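Local coordinates for protein putative prolyl-tRNA synthetase (PDB 5XIL) that probably joins L-proline to its cognate tRNA at the expense of ATP, the charging step that supplies proline to protein synthesis, at residues Met441-Gln446 / Lys496-Pro501. Sequence-based numbering, arbitrary orientation.
Sequences MECENQ and KGCTKP. With ZN (zinc ion), chain B; ACT (acetate ion), chain C.
Q446 reaches from the helix 441-455 to the loop 496-501 and gives its amide N-H to the backbone carbonyl of K496, Q446 NE2 to K496 O 2.8 Å. The bond is nearly straight (162° at the hydrogen) and uses a lone pair in the carbonyl plane, with the acceptor almost in the plane of the glutamine amide. With CG anti to the backbone N (chi1 -163°) and an extended chain beyond it, the long side chain carries its amide across to the loop. NE2 also hydrogen-bonds to D450, one turn further along the same helix, so two acceptors fix the rotation of the amide and turn Q446 OE1 toward C498 SG, 3.8 Å away. This amide is the tight part of the contact. C498 is disulfide-bonded to C495, which ties the loop to itself beside the metal.

Toward the zinc the packing is less direct: C443 SG and C498 SG lie 4.3 Å apart, and an acetate, probably from the crystallisation liquor, bridges the two segments. C443 SG, a soft sulfur ligand suited to zinc, binds the zinc ion at 2.2 Å; C438 and C493 supply two more sulfurs, and the acetate O takes the fourth position. Acetate OXT accepts the backbone N-H of T499, N to OXT 2.7 Å, and that of K500 as well, so residues 496-501 meet the metal only by way of the acetate in this crystal.

The solvent side is looser still: the aliphatic chain of exposed K500 lies along the acetate, and exposed K496 offers little beyond its carbonyl and CB. With C438 before the helix, C443 in its first turn and C493 from the loop between strands 475-480 and 504-509, this is a three-cysteine zinc site, probably structural, in the C-terminal domain of prolyl-tRNA synthetase.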
loop_
_atom_site.group_PDB
_atom_site.type_symbol
_atom_site.label_atom_id
_atom_site.label_comp_id
_atom_site.label_asym_id
_atom_site.label_seq_id
_atom_site.Cartn_x
_atom_site.Cartn_y
_atom_site.Cartn_z
ATOM N N MET A 441 -1.280 12.014 -40.256
ATOM C CA MET A 441 -0.347 12.706 -39.358
ATOM C C MET A 441 0.051 14.082 -39.800
ATOM O O MET A 441 0.247 15.005 -38.976
ATOM C CB MET A 441 0.927 11.874 -39.154
ATOM C CG MET A 441 1.704 12.274 -37.936
ATOM S SD MET A 441 3.147 11.228 -37.735
ATOM C CE MET A 441 2.383 9.746 -37.095
ATOM N N GLU A 442 0.227 14.255 -41.107
ATOM C CA GLU A 442 0.585 15.542 -41.666
ATOM C C GLU A 442 -0.405 16.669 -41.244
ATOM O O GLU A 442 -0.029 17.807 -40.975
ATOM C CB GLU A 442 0.587 15.412 -43.206
ATOM C CG GLU A 442 1.455 14.264 -43.703
ATOM C CD GLU A 442 0.660 13.003 -44.038
ATOM O OE1 GLU A 442 0.361 12.810 -45.244
ATOM O OE2 GLU A 442 0.370 12.192 -43.137
ATOM N N CYS A 443 -1.684 16.311 -41.226
ATOM C CA CYS A 443 -2.757 17.252 -40.910
ATOM C C CYS A 443 -2.717 17.633 -39.439
ATOM O O CYS A 443 -2.838 18.811 -39.100
ATOM C CB CYS A 443 -4.107 16.692 -41.277
ATOM S SG CYS A 443 -4.351 16.391 -43.100
ATOM N N GLU A 444 -2.511 16.642 -38.587
ATOM C CA GLU A 444 -2.265 16.895 -37.138
ATOM C C GLU A 444 -1.102 17.823 -36.911
ATOM O O GLU A 444 -1.156 18.756 -36.070
ATOM C CB GLU A 444 -2.045 15.550 -36.433
ATOM C CG GLU A 444 -1.717 15.600 -34.988
ATOM C CD GLU A 444 -1.717 14.188 -34.381
ATOM O OE1 GLU A 444 -1.871 13.162 -35.144
ATOM O OE2 GLU A 444 -1.591 14.110 -33.131
ATOM N N ASN A 445 -0.028 17.598 -37.645
ATOM C CA ASN A 445 1.143 18.454 -37.533
ATOM C C ASN A 445 0.856 19.920 -37.978
ATOM O O ASN A 445 1.330 20.879 -37.381
ATOM C CB ASN A 445 2.244 17.848 -38.427
ATOM C CG ASN A 445 3.029 16.753 -37.727
ATOM O OD1 ASN A 445 3.159 16.744 -36.521
ATOM N ND2 ASN A 445 3.582 15.839 -38.488
ATOM N N GLN A 446 0.127 20.050 -39.087
ATOM C CA GLN A 446 -0.232 21.344 -39.607
ATOM C C GLN A 446 -1.135 22.119 -38.600
ATOM O O GLN A 446 -0.925 23.293 -38.332
ATOM C CB GLN A 446 -0.983 21.192 -40.911
ATOM C CG GLN A 446 -0.992 22.522 -41.677
ATOM C CD GLN A 446 -1.970 22.552 -42.803
ATOM O OE1 GLN A 446 -2.046 21.607 -43.608
ATOM N NE2 GLN A 446 -2.736 23.638 -42.892
ATOM N N LYS A 496 -6.154 23.950 -42.147
ATOM C CA LYS A 496 -6.315 25.117 -43.005
ATOM C C LYS A 496 -5.931 24.742 -44.419
ATOM O O LYS A 496 -4.807 24.298 -44.651
ATOM C CB LYS A 496 -5.440 26.209 -42.519
ATOM C CG LYS A 496 -5.723 27.525 -43.212
ATOM C CD LYS A 496 -4.772 28.585 -42.735
ATOM C CE LYS A 496 -3.399 28.442 -43.342
ATOM N NZ LYS A 496 -2.420 29.290 -42.606
ATOM N N GLY A 497 -6.864 24.932 -45.329
ATOM C CA GLY A 497 -6.698 24.528 -46.709
ATOM C C GLY A 497 -7.032 23.074 -46.999
ATOM O O GLY A 497 -7.056 22.699 -48.159
ATOM N N CYS A 498 -7.290 22.238 -45.977
ATOM C CA CYS A 498 -7.452 20.790 -46.189
ATOM C C CYS A 498 -8.751 20.532 -46.824
ATOM O O CYS A 498 -9.632 21.371 -46.749
ATOM C CB CYS A 498 -7.257 19.970 -44.889
ATOM S SG CYS A 498 -5.585 20.312 -44.373
ATOM N N THR A 499 -8.840 19.387 -47.502
ATOM C CA THR A 499 -9.913 19.061 -48.419
ATOM C C THR A 499 -10.468 17.673 -48.296
ATOM O O THR A 499 -11.580 17.431 -48.735
ATOM C CB THR A 499 -9.401 19.210 -49.885
ATOM O OG1 THR A 499 -9.197 20.600 -50.139
ATOM C CG2 THR A 499 -10.388 18.700 -50.888
ATOM N N LYS A 500 -9.680 16.729 -47.794
ATOM C CA LYS A 500 -10.176 15.363 -47.671
ATOM C C LYS A 500 -11.320 15.259 -46.718
ATOM O O LYS A 500 -11.330 15.972 -45.696
ATOM C CB LYS A 500 -9.064 14.410 -47.197
ATOM C CG LYS A 500 -8.006 14.264 -48.254
ATOM C CD LYS A 500 -6.815 13.450 -47.782
ATOM C CE LYS A 500 -5.942 13.117 -48.983
ATOM N NZ LYS A 500 -4.644 12.591 -48.501
ATOM N N PRO A 501 -12.287 14.367 -47.026
ATOM C CA PRO A 501 -13.310 14.048 -46.052
ATOM C C PRO A 501 -12.677 13.509 -44.755
ATOM O O PRO A 501 -11.723 12.726 -44.765
ATOM C CB PRO A 501 -14.180 12.954 -46.734
ATOM C CG PRO A 501 -13.688 12.906 -48.144
ATOM C CD PRO A 501 -12.315 13.465 -48.188
HETATM ZN ZN ZN B . -6.470 15.880 -43.358
HETATM C C ACT C . -6.402 16.860 -46.244
HETATM O O ACT C . -7.106 16.623 -45.235
HETATM O OXT ACT C . -6.863 17.576 -47.227
HETATM C CH3 ACT C . -5.011 16.271 -46.232
#